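Local atomic coordinates of nitrogenase molybdenum-iron protein alpha chain (Clostridium pasteurianum, PDB entry 4WES), a protein that forms, with its beta chain partner, the molybdenum-iron component of nitrogenase, which reduces dinitrogen to ammonium on a molybdenum-iron-sulfur cofactor. Residues T49-A54 against I441-H446; A184-A189 against F367-R372; A365-E368 against D374-G377. All coordinates share one frame; numbering follows the deposited sequence.

Overall arrangement
The three contacts cluster where loops leave the C-terminal ends of neighbouring parallel strands, 361-367 and 439-441, in the five-strand sheet. Their centres lie 11 to 12 Å apart. Contact 1 joins segments 387 residues apart, pairing the loop ahead of helix 54-63 with the loop after strand 439-441. Both other contacts fall between its segments in sequence. Contact 2 sets helix 182-196 against the loop after strand 361-367, and contact 3 folds helix 372-376 back onto that same strand, so the two share Phe367 and Glu368. Arg51 NE of contact 1 bonds to Glu368 O, so the loop carrying the [8Fe-7S] ligand Cys53 meets the loop carrying Phe369, which with His186 lines the molybdenum cofactor.

Contact 1 (T49-A54 against I441-H446); sequences TARGCA and IDDMNH. With CLF (Fe(8)-S(7) cluster), chain H.
Thr49 and Arg51 close on Asp443 from two directions, around an ST turn in which Thr49 OG1 accepts the backbone N-H of Arg51 at 3.0 Å with an angle of 168°. The same hydroxyl donates to Asp443 OD1 at 2.8 Å, on the syn lone pair of that oxygen. With chi1 of -175°, the threonine hydroxyl lies opposite its own backbone N, and from there it serves both the turn and the carboxylate.

Arg51 lays its guanidinium over the Asp443 carboxylate, the two planes only 17° apart and Asp443 OD2 3.3 Å above the Arg51 guanidinium plane, displaced toward its rim. The salt bridge, Arg51 NE to Asp443 OD2 at 3.6 Å, is therefore one of stacked charges, since no N-H points at the oxygen. The N-H groups are directed elsewhere: NE bonds to Glu368 O, and NH1 to Thr41 O and Thr43 OG1. At NH2, two waters form weak bonds and pass on to the Asp442 carboxylate, which is also held by Tyr375 OH and His24 ND1. The two carboxylates probably balance the buried positive charge, although Asp442 OD2, 4.5 Å from Arg51 NH2, is too far for a salt bridge.

A further water knits the backbones together, accepting from Ala50 N and donating to Asp443 OD1 and to Met444 O, so Asp443 OD1 is gripped by both the threonine and the water. The contact thus ties the approach to helix 54-63 to the loop leaving strand 439-441, close to the beta chain, whose Gln46 bonds to Gly52 O. One residue further on, Cys53, the N-cap of helix 54-63, binds iron FE3 of the [8Fe-7S] cluster, shared with the beta chain, through SG at 2.3 Å.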
loop_
_atom_site.group_PDB
_atom_site.type_symbol
_atom_site.label_atom_id
_atom_site.label_comp_id
_atom_site.label_asym_id
_atom_site.label_seq_id
_atom_site.Cartn_x
_atom_site.Cartn_y
_atom_site.Cartn_z
ATOM N N THR A 49 21.235 23.021 -20.939
ATOM C CA THR A 49 20.860 22.278 -22.124
ATOM C C THR A 49 20.064 21.028 -21.729
ATOM O O THR A 49 20.168 20.539 -20.603
ATOM C CB THR A 49 22.141 21.839 -22.894
ATOM O OG1 THR A 49 21.765 21.200 -24.123
ATOM C CG2 THR A 49 23.049 20.919 -22.090
ATOM N N ALA A 50 19.343 20.474 -22.687
ATOM C CA ALA A 50 18.729 19.157 -22.514
ATOM C C ALA A 50 19.590 18.020 -23.086
ATOM O O ALA A 50 19.287 16.865 -22.864
ATOM C CB ALA A 50 17.361 19.124 -23.152
ATOM N N ARG A 51 20.649 18.382 -23.799
ATOM C CA ARG A 51 21.485 17.391 -24.516
ATOM C C ARG A 51 22.156 16.375 -23.646
ATOM O O ARG A 51 22.520 16.630 -22.491
ATOM C CB ARG A 51 22.587 18.115 -25.288
ATOM C CG ARG A 51 22.101 18.840 -26.526
ATOM C CD ARG A 51 23.215 19.654 -27.120
ATOM N NE ARG A 51 22.949 20.038 -28.481
ATOM C CZ ARG A 51 23.823 20.598 -29.286
ATOM N NH1 ARG A 51 25.006 20.975 -28.839
ATOM N NH2 ARG A 51 23.515 20.799 -30.557
ATOM N N GLY A 52 22.375 15.199 -24.263
ATOM C CA GLY A 52 23.229 14.163 -23.701
ATOM C C GLY A 52 24.500 13.992 -24.490
ATOM O O GLY A 52 24.957 14.908 -25.160
ATOM N N CYS A 53 25.059 12.788 -24.396
ATOM C CA CYS A 53 26.399 12.520 -24.884
ATOM C C CYS A 53 26.429 11.459 -25.980
ATOM O O CYS A 53 25.432 10.793 -26.297
ATOM C CB CYS A 53 27.313 12.078 -23.753
ATOM S SG CYS A 53 26.845 10.460 -23.072
ATOM N N ALA A 54 27.612 11.263 -26.572
ATOM C CA ALA A 54 27.755 10.287 -27.660
ATOM C C ALA A 54 27.526 8.851 -27.207
ATOM O O ALA A 54 27.049 8.037 -27.982
ATOM C CB ALA A 54 29.129 10.413 -28.292
ATOM N N ILE A 441 13.816 26.703 -32.613
ATOM C CA ILE A 441 14.872 26.941 -31.625
ATOM C C ILE A 441 15.727 25.673 -31.487
ATOM O O ILE A 441 15.294 24.656 -30.935
ATOM C CB ILE A 441 14.313 27.316 -30.237
ATOM C CG1 ILE A 441 13.346 28.515 -30.318
ATOM C CG2 ILE A 441 15.482 27.602 -29.309
ATOM C CD1 ILE A 441 12.639 28.805 -29.007
ATOM N N ASP A 442 16.954 25.744 -31.966
ATOM C CA ASP A 442 17.909 24.650 -31.861
ATOM C C ASP A 442 18.605 24.702 -30.507
ATOM O O ASP A 442 19.048 25.758 -30.055
ATOM C CB ASP A 442 18.925 24.728 -32.999
ATOM C CG ASP A 442 19.975 23.660 -32.925
ATOM O OD1 ASP A 442 19.598 22.489 -33.158
ATOM O OD2 ASP A 442 21.137 23.992 -32.616
ATOM N N ASP A 443 18.738 23.534 -29.866
ATOM C CA ASP A 443 19.350 23.432 -28.539
ATOM C C ASP A 443 18.691 24.436 -27.585
ATOM O O ASP A 443 19.351 25.178 -26.856
ATOM C CB ASP A 443 20.874 23.604 -28.608
ATOM C CG ASP A 443 21.630 23.106 -27.368
ATOM O OD1 ASP A 443 21.047 22.491 -26.449
ATOM O OD2 ASP A 443 22.872 23.392 -27.319
ATOM N N MET A 444 17.375 24.440 -27.565
ATOM C CA MET A 444 16.603 25.297 -26.650
ATOM C C MET A 444 17.003 25.051 -25.226
ATOM O O MET A 444 16.992 23.899 -24.755
ATOM C CB MET A 444 15.112 24.978 -26.802
ATOM C CG MET A 444 14.243 25.919 -25.992
ATOM S SD MET A 444 12.499 25.422 -25.915
ATOM C CE MET A 444 12.597 23.995 -24.886
ATOM N N ASN A 445 17.325 26.130 -24.516
ATOM C CA ASN A 445 17.723 26.030 -23.115
ATOM C C ASN A 445 16.622 26.528 -22.196
ATOM O O ASN A 445 15.584 26.990 -22.640
ATOM C CB ASN A 445 19.059 26.727 -22.904
ATOM C CG ASN A 445 18.996 28.187 -23.240
ATOM O OD1 ASN A 445 18.131 28.923 -22.743
ATOM N ND2 ASN A 445 19.924 28.651 -24.079
ATOM N N HIS A 446 16.869 26.445 -20.897
ATOM C CA HIS A 446 15.857 26.821 -19.915
ATOM C C HIS A 446 15.429 28.271 -20.078
ATOM O O HIS A 446 14.249 28.570 -20.050
ATOM C CB HIS A 446 16.394 26.561 -18.499
ATOM C CG HIS A 446 15.454 26.982 -17.439
ATOM N ND1 HIS A 446 14.235 26.374 -17.239
ATOM C CD2 HIS A 446 15.515 28.013 -16.567
ATOM C CE1 HIS A 446 13.592 27.020 -16.289
ATOM N NE2 HIS A 446 14.360 27.984 -15.844
HETATM FE FE1 CLF H . 30.685 10.350 -20.081
HETATM FE FE2 CLF H . 28.680 10.916 -18.704
HETATM FE FE3 CLF H . 28.191 10.015 -21.270
HETATM FE FE4 CLF H . 29.123 8.394 -19.306
HETATM S S1 CLF H . 30.574 9.580 -17.827
HETATM S S2A CLF H . 29.166 12.028 -20.651
HETATM S S4A CLF H . 27.079 9.397 -19.374
HETATM S S3A CLF H . 30.017 8.571 -21.433
HETATM FE FE5 CLF H . 28.810 7.134 -16.111
HETATM FE FE6 CLF H . 31.624 8.762 -14.527
HETATM FE FE7 CLF H . 28.958 8.686 -13.857
HETATM FE FE8 CLF H . 29.306 10.312 -15.972
HETATM S S2B CLF H . 30.278 6.906 -14.471
HETATM S S3B CLF H . 30.304 10.570 -13.945
HETATM S S4B CLF H . 27.479 8.932 -15.614
HETATM O O HOH W 1 18.711 21.838 -25.226
HETATM O O HOH W 2 21.650 20.709 -33.087
HETATM O O HOH W 3 23.745 23.236 -32.140
#

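Contact 2 (A184-A189 against F367-R372). With ICS (iron-sulfur-molybdenum cluster with interstitial carbon), chain F.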
loop_
_atom_site.group_PDB
_atom_site.type_symbol
_atom_site.label_atom_id
_atom_site.label_comp_id
_atom_site.label_asym_id
_atom_site.label_seq_id
_atom_site.Cartn_x
_atom_site.Cartn_y
_atom_site.Cartn_z
ATOM N N ALA A 184 26.628 12.244 -32.424
ATOM C CA ALA A 184 27.874 11.544 -32.762
ATOM C C ALA A 184 27.762 10.047 -32.484
ATOM O O ALA A 184 28.346 9.213 -33.193
ATOM C CB ALA A 184 29.036 12.169 -32.027
ATOM N N GLY A 185 27.065 9.712 -31.403
ATOM C CA GLY A 185 26.872 8.311 -31.069
ATOM C C GLY A 185 26.068 7.536 -32.106
ATOM O O GLY A 185 26.354 6.380 -32.372
ATOM N N HIS A 186 25.068 8.178 -32.703
ATOM C CA HIS A 186 24.354 7.533 -33.789
ATOM C C HIS A 186 25.323 7.180 -34.906
ATOM O O HIS A 186 25.311 6.069 -35.454
ATOM C CB HIS A 186 23.319 8.448 -34.435
ATOM C CG HIS A 186 22.274 9.004 -33.527
ATOM N ND1 HIS A 186 21.617 10.176 -33.849
ATOM C CD2 HIS A 186 21.778 8.569 -32.348
ATOM C CE1 HIS A 186 20.729 10.407 -32.903
ATOM N NE2 HIS A 186 20.818 9.475 -31.978
ATOM N N HIS A 187 26.158 8.157 -35.267
ATOM C CA HIS A 187 27.058 7.971 -36.414
ATOM C C HIS A 187 28.048 6.830 -36.114
ATOM O O HIS A 187 28.297 5.956 -36.945
ATOM C CB HIS A 187 27.759 9.284 -36.694
ATOM C CG HIS A 187 28.457 9.339 -38.010
ATOM N ND1 HIS A 187 28.827 10.529 -38.577
ATOM C CD2 HIS A 187 28.805 8.381 -38.887
ATOM C CE1 HIS A 187 29.399 10.314 -39.745
ATOM N NE2 HIS A 187 29.403 9.014 -39.950
ATOM N N ILE A 188 28.614 6.849 -34.914
ATOM C CA ILE A 188 29.559 5.829 -34.490
ATOM C C ILE A 188 28.884 4.455 -34.509
ATOM O O ILE A 188 29.475 3.455 -34.988
ATOM C CB ILE A 188 30.106 6.184 -33.086
ATOM C CG1 ILE A 188 31.013 7.420 -33.182
ATOM C CG2 ILE A 188 30.889 5.013 -32.480
ATOM C CD1 ILE A 188 31.243 8.145 -31.866
ATOM N N ALA A 189 27.654 4.340 -34.030
ATOM C CA ALA A 189 26.953 3.079 -34.073
ATOM C C ALA A 189 26.729 2.635 -35.509
ATOM O O ALA A 189 26.925 1.451 -35.848
ATOM C CB ALA A 189 25.627 3.165 -33.334
ATOM N N PHE A 367 14.890 21.038 -31.994
ATOM C CA PHE A 367 15.570 19.811 -31.676
ATOM C C PHE A 367 16.760 20.058 -30.790
ATOM O O PHE A 367 17.435 21.094 -30.903
ATOM C CB PHE A 367 16.088 19.166 -32.956
ATOM C CG PHE A 367 15.041 18.654 -33.906
ATOM C CD1 PHE A 367 14.169 17.622 -33.563
ATOM C CD2 PHE A 367 14.969 19.170 -35.206
ATOM C CE1 PHE A 367 13.267 17.105 -34.486
ATOM C CE2 PHE A 367 14.073 18.629 -36.129
ATOM C CZ PHE A 367 13.225 17.613 -35.759
ATOM N N GLU A 368 17.065 19.080 -29.931
ATOM C CA GLU A 368 18.308 19.106 -29.162
ATOM C C GLU A 368 19.525 19.073 -30.067
ATOM O O GLU A 368 20.487 19.810 -29.806
ATOM C CB GLU A 368 18.390 17.931 -28.193
ATOM C CG GLU A 368 17.378 17.874 -27.061
ATOM C CD GLU A 368 17.567 16.675 -26.146
ATOM O OE1 GLU A 368 16.584 16.386 -25.376
ATOM O OE2 GLU A 368 18.640 16.033 -26.147
ATOM N N PHE A 369 19.541 18.159 -31.038
ATOM C CA PHE A 369 20.825 17.791 -31.660
ATOM C C PHE A 369 20.724 17.468 -33.142
ATOM O O PHE A 369 21.675 16.958 -33.736
ATOM C CB PHE A 369 21.443 16.590 -30.890
ATOM C CG PHE A 369 20.512 15.413 -30.762
ATOM C CD1 PHE A 369 20.154 14.638 -31.861
ATOM C CD2 PHE A 369 19.970 15.106 -29.534
ATOM C CE1 PHE A 369 19.232 13.652 -31.750
ATOM C CE2 PHE A 369 19.056 14.072 -29.412
ATOM C CZ PHE A 369 18.660 13.375 -30.518
ATOM N N ALA A 370 19.576 17.754 -33.758
ATOM C CA ALA A 370 19.429 17.536 -35.184
ATOM C C ALA A 370 20.410 18.422 -35.949
ATOM O O ALA A 370 20.944 19.402 -35.436
ATOM C CB ALA A 370 18.006 17.840 -35.622
ATOM N N HIS A 371 20.599 18.089 -37.219
ATOM C CA HIS A 371 21.500 18.812 -38.072
ATOM C C HIS A 371 20.687 19.724 -39.007
ATOM O O HIS A 371 19.458 19.619 -39.075
ATOM C CB HIS A 371 22.401 17.868 -38.885
ATOM C CG HIS A 371 23.232 16.940 -38.055
ATOM N ND1 HIS A 371 24.197 16.145 -38.631
ATOM C CD2 HIS A 371 23.204 16.589 -36.747
ATOM C CE1 HIS A 371 24.741 15.375 -37.706
ATOM N NE2 HIS A 371 24.160 15.617 -36.553
ATOM N N ARG A 372 21.376 20.569 -39.783
ATOM C CA ARG A 372 20.657 21.483 -40.668
ATOM C C ARG A 372 19.735 20.731 -41.618
ATOM O O ARG A 372 18.660 21.240 -41.948
ATOM C CB ARG A 372 21.627 22.361 -41.453
ATOM C CG ARG A 372 22.197 23.521 -40.642
ATOM C CD ARG A 372 23.068 24.417 -41.501
ATOM N NE ARG A 372 22.302 24.979 -42.603
ATOM C CZ ARG A 372 22.751 25.096 -43.832
ATOM N NH1 ARG A 372 24.022 24.868 -44.123
ATOM N NH2 ARG A 372 21.917 25.480 -44.773
HETATM FE FE1 ICS F . 15.701 9.297 -33.519
HETATM MO MO1 ICS F . 14.921 10.568 -26.724
HETATM FE FE2 ICS F . 16.991 9.812 -31.252
HETATM FE FE3 ICS F . 14.803 8.276 -31.219
HETATM FE FE4 ICS F . 14.609 10.873 -31.747
HETATM FE FE5 ICS F . 14.339 11.370 -29.228
HETATM FE FE6 ICS F . 16.674 10.259 -28.734
HETATM FE FE7 ICS F . 14.533 8.801 -28.697
HETATM C CX ICS F . 15.307 9.926 -30.189
HETATM S S1A ICS F . 16.561 11.333 -32.869
HETATM S S1B ICS F . 15.995 12.236 -27.962
HETATM S S2A ICS F . 16.789 7.782 -32.249
HETATM S S2B ICS F . 18.603 10.107 -29.747
HETATM S S3A ICS F . 13.422 12.565 -30.906
HETATM S S3B ICS F . 16.240 8.666 -27.247
HETATM S S4A ICS F . 13.498 9.185 -32.834
HETATM S S4B ICS F . 12.957 10.171 -27.936
HETATM S S5A ICS F . 13.902 6.931 -29.678
#
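His186 brings the CE1 corner of its imidazole against one flank of the Phe369 ring, His186 CE1 to Phe369 CE1 at 3.8 Å, and this is the single side-chain meeting between the two segments. The centroids stand 5.7 Å apart and the planes are inclined at 76°. Phe369 CE1 lies at the imidazole edge, near its plane, whereas the histidine approaches the phenyl ring obliquely. Little surface is buried between the segments; the ends of both rings are turned to the molybdenum-iron-sulfur cofactor.

His186 NE2 points edge-on at sulfur S2B, which lies in the imidazole plane at 3.2 Å. S2B is a belt sulfur bridging irons FE2 and FE6, so the histidine addresses the middle of the cluster. Phe369 CZ reaches the same S2B at 3.4 Å. Its CE1 has sulfur S1A in the ring plane at 3.7 Å, and CE2 comes to sulfur S1B at 3.9 Å; the phenyl end therefore spans sulfurs from both halves of the cofactor. A chi1 of 54° puts the phenyl between its own backbone N and carbonyl carbon, turned toward the helix and the cluster. The two rings thus form adjoining pieces of the cofactor wall, imidazole polar and phenyl apolar, converging on one bridging sulfide.

His186 rides on helix 182-196, where it also packs against Val62 of helix 54-63 and against Arg264 and Ser265 of helix 263-277. Phe369 belongs to the loop between strand 361-367 and helix 372-376; backbone bonds from Glu368 to Val343 and from Phe369 to Gly344 hold that loop beside the end of strand 338-343.

Contact 3 (A365-E368 against D374-G377); sequences AGFE and DYEG
Phe367 and Tyr375 form a T-shaped aromatic pair within a strand-loop-helix unit: strand 361-367, an inner strand of the five-strand sheet, runs out into a short loop, and helix 372-376 turns back over its end. Leaving the backbone, Phe367 CB first meets the tyrosine hydroxyl, with Tyr375 OH 3.4 Å away. CG, set opposite the carbonyl carbon at chi1 -67°, steers the ring toward the helix while remaining farther from the tyrosine. CD2 makes the principal apolar contact: it sits 3.6 Å above the plane of the Tyr375 ring, offset toward the rim, and touches Tyr375 CE1 at 3.7 Å. Beyond it, Phe367 CE2 reaches the neighbouring residue of the helix, 4.3 Å from Asp374 CB. The edge of the phenylalanine is thus presented to a tyrosine face, with planes at 68° and centroids 5.2 Å apart.

The two side chains run past one another in opposite directions, so the tyrosine tip ends beside the phenylalanine backbone. Met430 of helix 430-433 packs against both rings, and Ser348 and His349 of helix 347-350 touch Phe367. Asp374 turns its carboxylate to the backbone N of His371 and to His263 ND1 and the Arg264 guanidinium, which ties the helix to the two residues directly after the cofactor ligand Cys262. The Tyr375 hydroxyl is buried but held twice: it bonds to Asp442 OD1, and it accepts the backbone N-H of Phe367, with N to OH 3.1 Å and a bent angle of 144°.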
loop_
_atom_site.group_PDB
_atom_site.type_symbol
_atom_site.label_atom_id
_atom_site.label_comp_id
_atom_site.label_asym_id
_atom_site.label_seq_id
_atom_site.Cartn_x
_atom_site.Cartn_y
_atom_site.Cartn_z
ATOM N N ALA A 365 8.924 24.940 -32.506
ATOM C CA ALA A 365 9.506 23.608 -32.557
ATOM C C ALA A 365 11.004 23.699 -32.584
ATOM O O ALA A 365 11.593 24.670 -33.067
ATOM C CB ALA A 365 9.021 22.852 -33.773
ATOM N N GLY A 366 11.665 22.664 -32.059
ATOM C CA GLY A 366 13.113 22.624 -32.096
ATOM C C GLY A 366 13.597 21.233 -31.801
ATOM O O GLY A 366 12.831 20.360 -31.369
ATOM N N PHE A 367 14.890 21.038 -31.994
ATOM C CA PHE A 367 15.570 19.811 -31.676
ATOM C C PHE A 367 16.760 20.058 -30.790
ATOM O O PHE A 367 17.435 21.094 -30.903
ATOM C CB PHE A 367 16.088 19.166 -32.956
ATOM C CG PHE A 367 15.041 18.654 -33.906
ATOM C CD1 PHE A 367 14.169 17.622 -33.563
ATOM C CD2 PHE A 367 14.969 19.170 -35.206
ATOM C CE1 PHE A 367 13.267 17.105 -34.486
ATOM C CE2 PHE A 367 14.073 18.629 -36.129
ATOM C CZ PHE A 367 13.225 17.613 -35.759
ATOM N N GLU A 368 17.065 19.080 -29.931
ATOM C CA GLU A 368 18.308 19.106 -29.162
ATOM C C GLU A 368 19.525 19.073 -30.067
ATOM O O GLU A 368 20.487 19.810 -29.806
ATOM C CB GLU A 368 18.390 17.931 -28.193
ATOM C CG GLU A 368 17.378 17.874 -27.061
ATOM C CD GLU A 368 17.567 16.675 -26.146
ATOM O OE1 GLU A 368 16.584 16.386 -25.376
ATOM O OE2 GLU A 368 18.640 16.033 -26.147
ATOM N N ASP A 374 17.917 18.089 -41.076
ATOM C CA ASP A 374 16.645 17.761 -40.425
ATOM C C ASP A 374 15.718 18.973 -40.348
ATOM O O ASP A 374 14.496 18.821 -40.379
ATOM C CB ASP A 374 16.885 17.202 -39.037
ATOM C CG ASP A 374 17.787 15.980 -39.079
ATOM O OD1 ASP A 374 17.325 14.920 -39.544
ATOM O OD2 ASP A 374 18.956 16.137 -38.689
ATOM N N TYR A 375 16.291 20.164 -40.153
ATOM C CA TYR A 375 15.506 21.404 -40.125
ATOM C C TYR A 375 15.090 21.853 -41.516
ATOM O O TYR A 375 13.925 22.208 -41.732
ATOM C CB TYR A 375 16.304 22.507 -39.454
ATOM C CG TYR A 375 16.504 22.403 -37.956
ATOM C CD1 TYR A 375 15.504 22.786 -37.074
ATOM C CD2 TYR A 375 17.693 21.929 -37.410
ATOM C CE1 TYR A 375 15.681 22.756 -35.690
ATOM C CE2 TYR A 375 17.898 21.900 -36.042
ATOM C CZ TYR A 375 16.890 22.320 -35.171
ATOM O OH TYR A 375 17.042 22.295 -33.824
ATOM N N GLU A 376 16.039 21.891 -42.449
ATOM C CA GLU A 376 15.921 22.571 -43.738
ATOM C C GLU A 376 15.712 21.638 -44.914
ATOM O O GLU A 376 15.417 22.098 -46.028
ATOM C CB GLU A 376 17.171 23.403 -43.991
ATOM C CG GLU A 376 17.473 24.473 -42.943
ATOM C CD GLU A 376 18.777 25.189 -43.158
ATOM O OE1 GLU A 376 19.056 25.551 -44.339
ATOM O OE2 GLU A 376 19.534 25.393 -42.176
ATOM N N GLY A 377 15.917 20.348 -44.695
ATOM C CA GLY A 377 15.883 19.343 -45.723
ATOM C C GLY A 377 17.228 18.899 -46.236
ATOM O O GLY A 377 18.226 19.627 -46.131
#